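PDB 3GDI: period circadian protein homolog 2 from Mus musculus, which acts in the mammalian circadian clock, where its tandem PAS domains probably mediate the protein interactions through which it regulates transcription. Local coordinates for residues Lys164-Thr169 / Ile263-Val268; Arg183-Leu188 / Asp276-Pro281; Leu201-Pro206 / Ile232-Arg237; Gly224-Tyr229 / Ser247-Ile252. One frame throughout, in Å; residues are numbered along the deposited sequence.

Contact 1. Residues Lys164-Thr169 / Ile263-Val268; sequences KRIFTT and IGRHKV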
loop_
_atom_site.group_PDB
_atom_site.type_symbol
_atom_site.label_atom_id
_atom_site.label_comp_id
_atom_site.label_asym_id
_atom_site.label_seq_id
_atom_site.Cartn_x
_atom_site.Cartn_y
_atom_site.Cartn_z
ATOM N N LYS A 164 -21.173 16.084 8.048
ATOM C CA LYS A 164 -19.791 15.720 8.297
ATOM C C LYS A 164 -19.504 14.240 8.074
ATOM O O LYS A 164 -18.463 13.740 8.478
ATOM C CB LYS A 164 -19.406 16.121 9.716
ATOM C CG LYS A 164 -19.608 17.608 10.002
ATOM C CD LYS A 164 -19.027 17.993 11.363
ATOM C CE LYS A 164 -19.224 19.471 11.675
ATOM N NZ LYS A 164 -18.485 19.869 12.914
ATOM N N ARG A 165 -20.435 13.542 7.432
ATOM C CA ARG A 165 -20.259 12.124 7.138
ATOM C C ARG A 165 -19.531 12.095 5.814
ATOM O O ARG A 165 -20.095 11.762 4.784
ATOM C CB ARG A 165 -21.622 11.431 7.034
ATOM C CG ARG A 165 -22.521 11.828 8.180
ATOM C CD ARG A 165 -23.351 10.702 8.731
ATOM N NE ARG A 165 -24.488 10.380 7.881
ATOM C CZ ARG A 165 -25.619 9.843 8.332
ATOM N NH1 ARG A 165 -25.768 9.576 9.625
ATOM N NH2 ARG A 165 -26.595 9.557 7.483
ATOM N N ILE A 166 -18.263 12.474 5.870
ATOM C CA ILE A 166 -17.401 12.556 4.704
ATOM C C ILE A 166 -16.171 11.674 4.829
ATOM O O ILE A 166 -15.462 11.706 5.834
ATOM C CB ILE A 166 -16.918 14.022 4.506
ATOM C CG1 ILE A 166 -18.128 14.938 4.340
ATOM C CG2 ILE A 166 -15.961 14.130 3.302
ATOM C CD1 ILE A 166 -17.759 16.401 4.220
ATOM N N PHE A 167 -15.920 10.882 3.801
ATOM C CA PHE A 167 -14.729 10.041 3.784
ATOM C C PHE A 167 -14.172 10.021 2.356
ATOM O O PHE A 167 -14.887 10.332 1.400
ATOM C CB PHE A 167 -15.044 8.620 4.264
ATOM C CG PHE A 167 -15.869 7.832 3.315
ATOM C CD1 PHE A 167 -17.248 7.978 3.290
ATOM C CD2 PHE A 167 -15.272 6.923 2.458
ATOM C CE1 PHE A 167 -18.035 7.221 2.421
ATOM C CE2 PHE A 167 -16.035 6.158 1.581
ATOM C CZ PHE A 167 -17.425 6.304 1.560
ATOM N N THR A 168 -12.897 9.683 2.210
ATOM C CA THR A 168 -12.300 9.640 0.883
ATOM C C THR A 168 -11.719 8.272 0.545
ATOM O O THR A 168 -11.395 7.484 1.423
ATOM C CB THR A 168 -11.175 10.679 0.724
ATOM O OG1 THR A 168 -10.017 10.231 1.434
ATOM C CG2 THR A 168 -11.604 12.031 1.287
ATOM N N THR A 169 -11.606 8.001 -0.748
ATOM C CA THR A 169 -11.047 6.755 -1.232
ATOM C C THR A 169 -10.083 7.102 -2.355
ATOM O O THR A 169 -10.274 8.091 -3.075
ATOM C CB THR A 169 -12.121 5.836 -1.803
ATOM O OG1 THR A 169 -12.779 6.502 -2.885
ATOM C CG2 THR A 169 -13.133 5.464 -0.742
ATOM N N ILE A 263 -8.960 9.906 -7.003
ATOM C CA ILE A 263 -9.381 10.187 -5.631
ATOM C C ILE A 263 -10.817 10.644 -5.563
ATOM O O ILE A 263 -11.251 11.467 -6.366
ATOM C CB ILE A 263 -8.541 11.273 -4.980
ATOM C CG1 ILE A 263 -8.350 12.428 -5.958
ATOM C CG2 ILE A 263 -7.233 10.698 -4.523
ATOM C CD1 ILE A 263 -7.455 13.537 -5.437
ATOM N N GLY A 264 -11.554 10.116 -4.592
ATOM C CA GLY A 264 -12.942 10.493 -4.437
ATOM C C GLY A 264 -13.214 10.984 -3.030
ATOM O O GLY A 264 -12.674 10.458 -2.059
ATOM N N ARG A 265 -14.045 12.013 -2.917
ATOM C CA ARG A 265 -14.406 12.562 -1.619
ATOM C C ARG A 265 -15.890 12.329 -1.519
ATOM O O ARG A 265 -16.666 12.961 -2.224
ATOM C CB ARG A 265 -14.119 14.054 -1.560
ATOM C CG ARG A 265 -14.386 14.632 -0.192
ATOM C CD ARG A 265 -14.156 16.099 -0.176
ATOM N NE ARG A 265 -13.850 16.570 1.165
ATOM C CZ ARG A 265 -14.737 17.126 1.979
ATOM N NH1 ARG A 265 -15.995 17.276 1.581
ATOM N NH2 ARG A 265 -14.358 17.541 3.186
ATOM N N HIS A 266 -16.281 11.430 -0.629
ATOM C CA HIS A 266 -17.675 11.065 -0.495
ATOM C C HIS A 266 -18.445 11.635 0.675
ATOM O O HIS A 266 -17.914 11.816 1.765
ATOM C CB HIS A 266 -17.780 9.545 -0.454
ATOM C CG HIS A 266 -16.970 8.864 -1.510
ATOM N ND1 HIS A 266 -15.781 8.224 -1.237
ATOM C CD2 HIS A 266 -17.153 8.764 -2.846
ATOM C CE1 HIS A 266 -15.266 7.759 -2.361
ATOM N NE2 HIS A 266 -16.079 8.073 -3.352
ATOM N N LYS A 267 -19.719 11.900 0.428
ATOM C CA LYS A 267 -20.608 12.416 1.451
ATOM C C LYS A 267 -21.781 11.458 1.454
ATOM O O LYS A 267 -22.472 11.306 0.440
ATOM C CB LYS A 267 -21.069 13.827 1.089
ATOM C CG LYS A 267 -21.481 14.664 2.291
ATOM C CD LYS A 267 -22.998 14.784 2.418
ATOM C CE LYS A 267 -23.574 15.718 1.350
ATOM N NZ LYS A 267 -25.066 15.684 1.305
ATOM N N VAL A 268 -21.985 10.774 2.575
ATOM C CA VAL A 268 -23.093 9.841 2.650
ATOM C C VAL A 268 -24.350 10.631 2.939
ATOM O O VAL A 268 -24.527 11.193 4.017
ATOM C CB VAL A 268 -22.856 8.717 3.714
ATOM C CG1 VAL A 268 -21.629 9.017 4.532
ATOM C CG2 VAL A 268 -24.082 8.534 4.588
#
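I166 lies across R265 on one face of an antiparallel ladder, and its side chain can be followed outward atom by atom. CB sits beside the backbone carbonyl of H266. CG2, anti to the backbone N, rests over the centre of the R265 guanidinium, 3.5 Å from CZ of R265. The other branch starts at CG1, 3.9 Å from CG of K267, and ends at CD1, which touches NH1 of R265 at 3.3 Å. An aliphatic side chain thus covers a flat cation without any polar bond. On the face beyond, CB of H266 makes a CH-pi contact 4.0 Å from the centroid of the F167 ring, and L187 and A184 of helix 184-188 also pack on that ring. F167 and H266 exchange two backbone hydrogen bonds, T169 and G264 two more, and V268 N reaches R165 O at 3.1 Å. Strands 166-171 and 259-268, the first and last of a five-stranded sheet ordered 2-1-5-4-3, so lie side by side, the topology of the PAS fold.

Contact 2. Residues Arg183-Leu188 / Asp276-Pro281; sequences RAVPLL and DVFAAP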
loop_
_atom_site.group_PDB
_atom_site.type_symbol
_atom_site.label_atom_id
_atom_site.label_comp_id
_atom_site.label_asym_id
_atom_site.label_seq_id
_atom_site.Cartn_x
_atom_site.Cartn_y
_atom_site.Cartn_z
ATOM N N ARG A 183 -11.907 8.317 8.267
ATOM C CA ARG A 183 -13.298 8.697 8.464
ATOM C C ARG A 183 -14.243 7.673 7.858
ATOM O O ARG A 183 -15.432 7.643 8.182
ATOM C CB ARG A 183 -13.564 10.078 7.855
ATOM C CG ARG A 183 -12.701 11.191 8.440
ATOM C CD ARG A 183 -12.975 12.547 7.781
ATOM N NE ARG A 183 -12.658 12.557 6.354
ATOM C CZ ARG A 183 -12.756 13.628 5.568
ATOM N NH1 ARG A 183 -13.164 14.783 6.068
ATOM N NH2 ARG A 183 -12.450 13.544 4.280
ATOM N N ALA A 184 -13.704 6.826 6.990
ATOM C CA ALA A 184 -14.497 5.803 6.317
ATOM C C ALA A 184 -14.857 4.612 7.200
ATOM O O ALA A 184 -15.939 4.034 7.050
ATOM C CB ALA A 184 -13.758 5.309 5.075
ATOM N N VAL A 185 -13.966 4.233 8.112
ATOM C CA VAL A 185 -14.245 3.085 8.964
ATOM C C VAL A 185 -15.603 3.209 9.655
ATOM O O VAL A 185 -16.434 2.308 9.572
ATOM C CB VAL A 185 -13.138 2.875 10.015
ATOM C CG1 VAL A 185 -13.484 1.685 10.880
ATOM C CG2 VAL A 185 -11.793 2.635 9.328
ATOM N N PRO A 186 -15.854 4.334 10.336
ATOM C CA PRO A 186 -17.145 4.498 11.013
ATOM C C PRO A 186 -18.344 4.596 10.059
ATOM O O PRO A 186 -19.480 4.324 10.449
ATOM C CB PRO A 186 -16.952 5.787 11.820
ATOM C CG PRO A 186 -15.490 5.803 12.078
ATOM C CD PRO A 186 -14.917 5.390 10.751
ATOM N N LEU A 187 -18.111 4.984 8.812
ATOM C CA LEU A 187 -19.233 5.109 7.881
ATOM C C LEU A 187 -19.452 3.881 6.999
ATOM O O LEU A 187 -20.488 3.764 6.350
ATOM C CB LEU A 187 -19.048 6.354 7.003
ATOM C CG LEU A 187 -19.042 7.715 7.713
ATOM C CD1 LEU A 187 -18.556 8.783 6.764
ATOM C CD2 LEU A 187 -20.432 8.045 8.220
ATOM N N LEU A 188 -18.492 2.956 6.986
ATOM C CA LEU A 188 -18.614 1.767 6.148
ATOM C C LEU A 188 -18.638 0.438 6.881
ATOM O O LEU A 188 -19.261 -0.510 6.420
ATOM C CB LEU A 188 -17.485 1.738 5.117
ATOM C CG LEU A 188 -17.459 2.876 4.100
ATOM C CD1 LEU A 188 -16.337 2.605 3.128
ATOM C CD2 LEU A 188 -18.798 2.987 3.370
ATOM N N ASP A 276 -25.869 -0.407 12.870
ATOM C CA ASP A 276 -24.578 -0.987 13.250
ATOM C C ASP A 276 -23.911 -1.451 11.966
ATOM O O ASP A 276 -24.183 -2.545 11.462
ATOM C CB ASP A 276 -24.746 -2.177 14.192
ATOM C CG ASP A 276 -23.424 -2.634 14.778
ATOM O OD1 ASP A 276 -22.407 -2.596 14.050
ATOM O OD2 ASP A 276 -23.400 -3.037 15.960
ATOM N N VAL A 277 -23.031 -0.611 11.441
ATOM C CA VAL A 277 -22.360 -0.906 10.193
ATOM C C VAL A 277 -21.246 -1.954 10.306
ATOM O O VAL A 277 -20.749 -2.456 9.295
ATOM C CB VAL A 277 -21.830 0.400 9.579
ATOM C CG1 VAL A 277 -20.612 0.884 10.337
ATOM C CG2 VAL A 277 -21.559 0.201 8.116
ATOM N N PHE A 278 -20.874 -2.307 11.534
ATOM C CA PHE A 278 -19.828 -3.303 11.756
ATOM C C PHE A 278 -20.344 -4.738 11.825
ATOM O O PHE A 278 -19.561 -5.690 11.724
ATOM C CB PHE A 278 -19.044 -2.972 13.025
ATOM C CG PHE A 278 -18.198 -1.745 12.891
ATOM C CD1 PHE A 278 -17.113 -1.733 12.021
ATOM C CD2 PHE A 278 -18.521 -0.582 13.581
ATOM C CE1 PHE A 278 -16.363 -0.584 11.830
ATOM C CE2 PHE A 278 -17.777 0.572 13.399
ATOM C CZ PHE A 278 -16.690 0.573 12.516
ATOM N N ALA A 279 -21.654 -4.897 11.994
ATOM C CA ALA A 279 -22.254 -6.225 12.053
ATOM C C ALA A 279 -21.865 -6.985 10.788
ATOM O O ALA A 279 -21.268 -6.411 9.876
ATOM C CB ALA A 279 -23.763 -6.107 12.150
ATOM N N ALA A 280 -22.201 -8.269 10.730
ATOM C CA ALA A 280 -21.879 -9.087 9.565
ATOM C C ALA A 280 -23.091 -9.216 8.651
ATOM O O ALA A 280 -24.224 -9.068 9.097
ATOM C CB ALA A 280 -21.422 -10.459 10.012
ATOM N N PRO A 281 -22.865 -9.477 7.353
ATOM C CA PRO A 281 -23.958 -9.625 6.384
ATOM C C PRO A 281 -24.497 -11.058 6.333
ATOM O O PRO A 281 -23.731 -12.022 6.398
ATOM C CB PRO A 281 -23.300 -9.220 5.072
ATOM C CG PRO A 281 -21.938 -9.798 5.225
ATOM C CD PRO A 281 -21.566 -9.415 6.657
#
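The ring of F278 takes V185 at its edge: CG1 of V185 lies in the ring plane, 3.8 Å from CZ of F278, and the two side chains meet at about a right angle. One face of the ring carries CG1 of the preceding V277, offset toward the rim. V185 also brings its carbonyl, with O 3.4 Å from CZ of F278 and oblique to the ring. V277 faces the helix itself. With chi1 at 74°, CG1 stands between the backbone N and the carbonyl carbon and comes 3.6 Å from O of P186. CG2 lies 2.9 Å from O of L188, short for a carbon-oxygen contact and perhaps partly a matter of the model. An alanine here would probably open a gap against the carbonyls of P186 and L188. No hydrogen bond joins the segments; D276 OD1 instead accepts from F278 N at 3.0 Å. An Asx turn within a type I beta turn, following the last sheet strand, thereby packs against the short helix 184-188 of the C-terminal PAS domain.

Contact 3. Residues Leu201-Pro206 / Ile232-Arg237; sequences LVQLHP and IRFRTR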
loop_
_atom_site.group_PDB
_atom_site.type_symbol
_atom_site.label_atom_id
_atom_site.label_comp_id
_atom_site.label_asym_id
_atom_site.label_seq_id
_atom_site.Cartn_x
_atom_site.Cartn_y
_atom_site.Cartn_z
ATOM N N LEU A 201 -15.093 -1.568 -7.997
ATOM C CA LEU A 201 -16.397 -1.901 -8.552
ATOM C C LEU A 201 -17.205 -2.930 -7.781
ATOM O O LEU A 201 -18.432 -2.941 -7.853
ATOM C CB LEU A 201 -16.232 -2.361 -10.000
ATOM C CG LEU A 201 -16.374 -1.251 -11.041
ATOM C CD1 LEU A 201 -15.621 -0.035 -10.571
ATOM C CD2 LEU A 201 -15.858 -1.724 -12.394
ATOM N N VAL A 202 -16.520 -3.800 -7.053
ATOM C CA VAL A 202 -17.195 -4.827 -6.276
ATOM C C VAL A 202 -18.071 -4.206 -5.186
ATOM O O VAL A 202 -19.189 -4.668 -4.941
ATOM C CB VAL A 202 -16.150 -5.833 -5.686
ATOM C CG1 VAL A 202 -16.574 -6.360 -4.333
ATOM C CG2 VAL A 202 -16.003 -6.995 -6.639
ATOM N N GLN A 203 -17.581 -3.144 -4.558
ATOM C CA GLN A 203 -18.331 -2.469 -3.503
ATOM C C GLN A 203 -19.510 -1.655 -4.017
ATOM O O GLN A 203 -20.368 -1.254 -3.244
ATOM C CB GLN A 203 -17.415 -1.535 -2.717
ATOM C CG GLN A 203 -16.247 -2.224 -2.065
ATOM C CD GLN A 203 -16.676 -3.345 -1.149
ATOM O OE1 GLN A 203 -17.677 -3.241 -0.449
ATOM N NE2 GLN A 203 -15.904 -4.418 -1.134
ATOM N N LEU A 204 -19.560 -1.390 -5.312
ATOM C CA LEU A 204 -20.659 -0.598 -5.843
ATOM C C LEU A 204 -21.876 -1.452 -6.138
ATOM O O LEU A 204 -21.758 -2.638 -6.423
ATOM C CB LEU A 204 -20.220 0.136 -7.119
ATOM C CG LEU A 204 -19.682 1.568 -7.007
ATOM C CD1 LEU A 204 -18.563 1.678 -5.994
ATOM C CD2 LEU A 204 -19.184 1.984 -8.363
ATOM N N HIS A 205 -23.056 -0.850 -6.057
ATOM C CA HIS A 205 -24.271 -1.575 -6.349
ATOM C C HIS A 205 -24.160 -2.005 -7.805
ATOM O O HIS A 205 -23.673 -1.249 -8.640
ATOM C CB HIS A 205 -25.495 -0.669 -6.169
ATOM C CG HIS A 205 -26.797 -1.359 -6.441
ATOM N ND1 HIS A 205 -27.733 -1.593 -5.456
ATOM C CD2 HIS A 205 -27.287 -1.927 -7.570
ATOM C CE1 HIS A 205 -28.738 -2.283 -5.966
ATOM N NE2 HIS A 205 -28.492 -2.499 -7.246
ATOM N N PRO A 206 -24.604 -3.230 -8.127
ATOM C CA PRO A 206 -24.534 -3.719 -9.509
ATOM C C PRO A 206 -25.150 -2.799 -10.572
ATOM O O PRO A 206 -24.790 -2.875 -11.740
ATOM C CB PRO A 206 -25.215 -5.097 -9.434
ATOM C CG PRO A 206 -26.001 -5.068 -8.147
ATOM C CD PRO A 206 -25.108 -4.278 -7.226
ATOM N N ILE A 232 -24.533 7.475 -5.991
ATOM C CA ILE A 232 -23.853 6.222 -6.240
ATOM C C ILE A 232 -24.103 5.440 -4.958
ATOM O O ILE A 232 -24.069 6.013 -3.872
ATOM C CB ILE A 232 -22.317 6.435 -6.440
ATOM C CG1 ILE A 232 -22.010 6.798 -7.898
ATOM C CG2 ILE A 232 -21.551 5.181 -6.058
ATOM C CD1 ILE A 232 -22.141 5.634 -8.852
ATOM N N ARG A 233 -24.381 4.150 -5.076
ATOM C CA ARG A 233 -24.607 3.334 -3.896
ATOM C C ARG A 233 -23.372 2.492 -3.624
ATOM O O ARG A 233 -22.847 1.843 -4.518
ATOM C CB ARG A 233 -25.847 2.473 -4.086
ATOM C CG ARG A 233 -27.121 3.272 -3.865
ATOM C CD ARG A 233 -28.351 2.493 -4.228
ATOM N NE ARG A 233 -28.328 2.111 -5.635
ATOM C CZ ARG A 233 -29.278 1.402 -6.235
ATOM N NH1 ARG A 233 -30.340 0.993 -5.548
ATOM N NH2 ARG A 233 -29.165 1.099 -7.528
ATOM N N PHE A 234 -22.908 2.531 -2.381
ATOM C CA PHE A 234 -21.709 1.820 -1.948
ATOM C C PHE A 234 -22.082 0.804 -0.857
ATOM O O PHE A 234 -22.766 1.156 0.113
ATOM C CB PHE A 234 -20.728 2.842 -1.383
ATOM C CG PHE A 234 -19.326 2.338 -1.245
ATOM C CD1 PHE A 234 -18.359 2.671 -2.202
ATOM C CD2 PHE A 234 -18.956 1.551 -0.158
ATOM C CE1 PHE A 234 -17.038 2.228 -2.075
ATOM C CE2 PHE A 234 -17.642 1.102 -0.024
ATOM C CZ PHE A 234 -16.680 1.442 -0.985
ATOM N N ARG A 235 -21.634 -0.442 -1.002
ATOM C CA ARG A 235 -21.948 -1.472 -0.022
ATOM C C ARG A 235 -21.118 -1.387 1.254
ATOM O O ARG A 235 -19.904 -1.181 1.212
ATOM C CB ARG A 235 -21.783 -2.857 -0.638
ATOM C CG ARG A 235 -22.155 -3.996 0.308
ATOM C CD ARG A 235 -22.486 -5.271 -0.462
ATOM N NE ARG A 235 -21.452 -5.593 -1.438
ATOM C CZ ARG A 235 -20.220 -5.973 -1.120
ATOM N NH1 ARG A 235 -19.337 -6.238 -2.073
ATOM N NH2 ARG A 235 -19.876 -6.103 0.156
ATOM N N THR A 236 -21.775 -1.553 2.396
ATOM C CA THR A 236 -21.065 -1.497 3.661
ATOM C C THR A 236 -20.779 -2.911 4.160
ATOM O O THR A 236 -21.158 -3.899 3.524
ATOM C CB THR A 236 -21.866 -0.731 4.735
ATOM O OG1 THR A 236 -22.952 -1.541 5.200
ATOM C CG2 THR A 236 -22.424 0.564 4.158
ATOM N N ARG A 237 -20.114 -2.987 5.309
ATOM C CA ARG A 237 -19.730 -4.250 5.922
ATOM C C ARG A 237 -20.924 -5.155 6.212
ATOM O O ARG A 237 -20.814 -6.368 6.100
ATOM C CB ARG A 237 -18.960 -3.966 7.219
ATOM C CG ARG A 237 -18.345 -5.178 7.913
ATOM C CD ARG A 237 -17.253 -5.800 7.067
ATOM N NE ARG A 237 -16.268 -6.541 7.857
ATOM C CZ ARG A 237 -16.552 -7.554 8.676
ATOM N NH1 ARG A 237 -17.805 -7.966 8.833
ATOM N NH2 ARG A 237 -15.574 -8.164 9.336
HETATM O O HOH W 1 -22.312 -5.322 -4.546
#
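Q203, L204 and H205 run beside R235, F234 and R233, where helix 200-203 of the PAS fold gives way to a loop along the outer strand 227-235. Backbone bonds fix the register on both sides of the single L204-F234 bridge: R235 N donates to Q203 O at 2.7 Å and H205 N to R233 O at 3.1 Å. Apolar contacts come from Q203 and L204, both against the F234 ring. CB of Q203 stands over the F234 ring in a CH-pi contact, 3.8 Å from its centroid, and CD1 of L204 meets CD1 of F234 at 3.9 Å. Stacking serves the other end, where the R233 guanidinium lies flat on the H205 ring, planes 1° apart and centres 3.6 Å apart; Y241 also meets that ring. Charge gathers at R235, whose NH2 forms a salt bridge with E286 while OE1 of Q203 sits over one guanidinium face. NH1 of R235 approaches V202 O from above the carbonyl plane at 3.3 Å, and a water accepting from R235 NE donates to that same V202 O, 3.2 Å from each.

Contact 4. Residues Gly224-Tyr229 / Ser247-Ile252; sequences GQPFDY and SWSSFI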
loop_
_atom_site.group_PDB
_atom_site.type_symbol
_atom_site.label_atom_id
_atom_site.label_comp_id
_atom_site.label_asym_id
_atom_site.label_seq_id
_atom_site.Cartn_x
_atom_site.Cartn_y
_atom_site.Cartn_z
ATOM N N GLY A 224 -8.050 16.703 -13.895
ATOM C CA GLY A 224 -7.686 17.080 -12.537
ATOM C C GLY A 224 -8.674 17.974 -11.810
ATOM O O GLY A 224 -8.684 18.013 -10.580
ATOM N N GLN A 225 -9.500 18.701 -12.556
ATOM C CA GLN A 225 -10.493 19.580 -11.950
ATOM C C GLN A 225 -11.616 18.713 -11.369
ATOM O O GLN A 225 -12.296 17.989 -12.096
ATOM C CB GLN A 225 -11.049 20.537 -13.018
ATOM C CG GLN A 225 -12.028 21.610 -12.515
ATOM C CD GLN A 225 -11.382 22.628 -11.575
ATOM O OE1 GLN A 225 -10.363 23.242 -11.902
ATOM N NE2 GLN A 225 -11.984 22.816 -10.406
ATOM N N PRO A 226 -11.824 18.774 -10.047
ATOM C CA PRO A 226 -12.877 17.977 -9.399
ATOM C C PRO A 226 -14.277 18.220 -9.975
ATOM O O PRO A 226 -14.571 19.307 -10.464
ATOM C CB PRO A 226 -12.788 18.406 -7.934
ATOM C CG PRO A 226 -11.353 18.824 -7.778
ATOM C CD PRO A 226 -11.081 19.572 -9.057
ATOM N N PHE A 227 -15.134 17.208 -9.917
ATOM C CA PHE A 227 -16.501 17.357 -10.400
ATOM C C PHE A 227 -17.433 16.433 -9.625
ATOM O O PHE A 227 -17.031 15.360 -9.180
ATOM C CB PHE A 227 -16.587 17.079 -11.909
ATOM C CG PHE A 227 -16.505 15.624 -12.282
ATOM C CD1 PHE A 227 -17.618 14.791 -12.154
ATOM C CD2 PHE A 227 -15.323 15.096 -12.812
ATOM C CE1 PHE A 227 -17.560 13.451 -12.557
ATOM C CE2 PHE A 227 -15.255 13.761 -13.218
ATOM C CZ PHE A 227 -16.376 12.934 -13.092
ATOM N N ASP A 228 -18.682 16.859 -9.470
ATOM C CA ASP A 228 -19.664 16.085 -8.729
ATOM C C ASP A 228 -20.468 15.089 -9.540
ATOM O O ASP A 228 -20.734 15.275 -10.729
ATOM C CB ASP A 228 -20.635 17.022 -8.024
ATOM C CG ASP A 228 -19.955 17.899 -7.001
ATOM O OD1 ASP A 228 -20.562 18.911 -6.593
ATOM O OD2 ASP A 228 -18.821 17.573 -6.598
ATOM N N TYR A 229 -20.843 14.014 -8.864
ATOM C CA TYR A 229 -21.662 12.983 -9.451
ATOM C C TYR A 229 -22.382 12.294 -8.314
ATOM O O TYR A 229 -21.777 11.942 -7.305
ATOM C CB TYR A 229 -20.836 11.955 -10.219
ATOM C CG TYR A 229 -21.717 10.963 -10.942
ATOM C CD1 TYR A 229 -22.043 11.136 -12.287
ATOM C CD2 TYR A 229 -22.305 9.897 -10.255
ATOM C CE1 TYR A 229 -22.939 10.272 -12.930
ATOM C CE2 TYR A 229 -23.202 9.032 -10.884
ATOM C CZ TYR A 229 -23.516 9.225 -12.219
ATOM O OH TYR A 229 -24.416 8.374 -12.827
ATOM N N SER A 247 -17.490 13.517 -5.261
ATOM C CA SER A 247 -16.707 14.487 -6.003
ATOM C C SER A 247 -15.484 13.691 -6.471
ATOM O O SER A 247 -14.789 13.087 -5.661
ATOM C CB SER A 247 -16.283 15.631 -5.093
ATOM O OG SER A 247 -15.176 16.318 -5.650
ATOM N N TRP A 248 -15.236 13.676 -7.774
ATOM C CA TRP A 248 -14.118 12.917 -8.314
ATOM C C TRP A 248 -12.953 13.752 -8.843
ATOM O O TRP A 248 -13.148 14.819 -9.425
ATOM C CB TRP A 248 -14.600 11.993 -9.431
ATOM C CG TRP A 248 -15.555 10.933 -8.982
ATOM C CD1 TRP A 248 -16.914 10.935 -9.131
ATOM C CD2 TRP A 248 -15.227 9.718 -8.277
ATOM N NE1 TRP A 248 -17.453 9.800 -8.561
ATOM C CE2 TRP A 248 -16.440 9.040 -8.027
ATOM C CE3 TRP A 248 -14.024 9.146 -7.826
ATOM C CZ2 TRP A 248 -16.489 7.820 -7.344
ATOM C CZ3 TRP A 248 -14.071 7.937 -7.148
ATOM C CH2 TRP A 248 -15.299 7.287 -6.912
ATOM N N SER A 249 -11.738 13.241 -8.643
ATOM C CA SER A 249 -10.530 13.913 -9.105
ATOM C C SER A 249 -9.409 12.899 -9.385
ATOM O O SER A 249 -9.560 11.699 -9.134
ATOM C CB SER A 249 -10.069 14.929 -8.064
ATOM O OG SER A 249 -9.128 15.825 -8.633
ATOM N N SER A 250 -8.284 13.371 -9.912
ATOM C CA SER A 250 -7.183 12.464 -10.204
ATOM C C SER A 250 -5.839 13.115 -9.971
ATOM O O SER A 250 -5.724 14.337 -9.985
ATOM C CB SER A 250 -7.248 12.001 -11.661
ATOM O OG SER A 250 -7.281 13.113 -12.532
ATOM N N PHE A 251 -4.828 12.290 -9.729
ATOM C CA PHE A 251 -3.479 12.791 -9.571
ATOM C C PHE A 251 -2.794 12.404 -10.880
ATOM O O PHE A 251 -2.755 11.229 -11.236
ATOM C CB PHE A 251 -2.780 12.144 -8.372
ATOM C CG PHE A 251 -3.315 12.599 -7.033
ATOM C CD1 PHE A 251 -3.699 13.927 -6.834
ATOM C CD2 PHE A 251 -3.407 11.713 -5.964
ATOM C CE1 PHE A 251 -4.162 14.367 -5.583
ATOM C CE2 PHE A 251 -3.866 12.136 -4.716
ATOM C CZ PHE A 251 -4.245 13.469 -4.523
ATOM N N ILE A 252 -2.292 13.395 -11.617
ATOM C CA ILE A 252 -1.633 13.128 -12.897
ATOM C C ILE A 252 -0.115 13.264 -12.848
ATOM O O ILE A 252 0.417 14.309 -12.483
ATOM C CB ILE A 252 -2.182 14.067 -14.014
ATOM C CG1 ILE A 252 -3.695 13.912 -14.127
ATOM C CG2 ILE A 252 -1.575 13.701 -15.369
ATOM C CD1 ILE A 252 -4.334 14.930 -15.056
HETATM O O HOH W 2 -9.644 14.582 -13.145
HETATM O O HOH W 3 -5.302 17.615 -9.804
HETATM O O HOH W 4 -12.045 15.272 -12.316
#
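S247 and D228 form a non-hydrogen-bonded pair in the beta hairpin of strands 227-235 and 241-252, at the edge of the PAS sheet. CB of S247 meets OD2 of D228 at 3.5 Å, while its hydroxyl has a weak hydrogen bond with W255 of the second subunit. W248 comes next, paired with F227 through two backbone bonds; its N donates to F227 O at 2.8 Å. The W248 side chain places CB over one face of the F227 ring, 4.2 Å from CZ of F227, and the indole five-membered ring is turned 50° from that ring. Its NE1 is buried and has no partner in the model. W248 O also accepts from a water that donates to Q225 O. At S249 the ladder gives way to side-chain bonding: OG, anti to the backbone N (chi1 -165°), donates to G224 O at 3.0 Å from above the carbonyl plane. An alanine here would probably leave the G224 carbonyl without this direct mate and the backbone at G224 less firmly held. G224 has a positive phi of 116°, at which a CB would jam against the preceding carbonyl. S250 adds a water bridge, one water lying 2.8 Å from its OG and accepting from G224 N. Finally I252 brings CD1 to 4.3 Å from N of G224.

Overall arrangement
All four contacts belong to the C-terminal PAS domain or the segment that follows its sheet, and show how chemistry changes from the middle of a sheet to its margins. Contact 1 joins neighbouring strands by a regular ladder, and contact 4 meets it through W248 on H266 and backbone bonds between strands 241-252 and 259-268; both also reach the second subunit. Contact 4, on the edge strand, relies partly on waters and a serine. Contacts 2 and 3 are more buried: contact 2 sets apolar side chains against a helix's carbonyls, with no hydrogen bond across, whereas contact 3 mixes backbone bonds, stacking and charge. They meet where L188 O lies 2.8 Å from R237 N. Contacts 3 and 4 share strand 227-235.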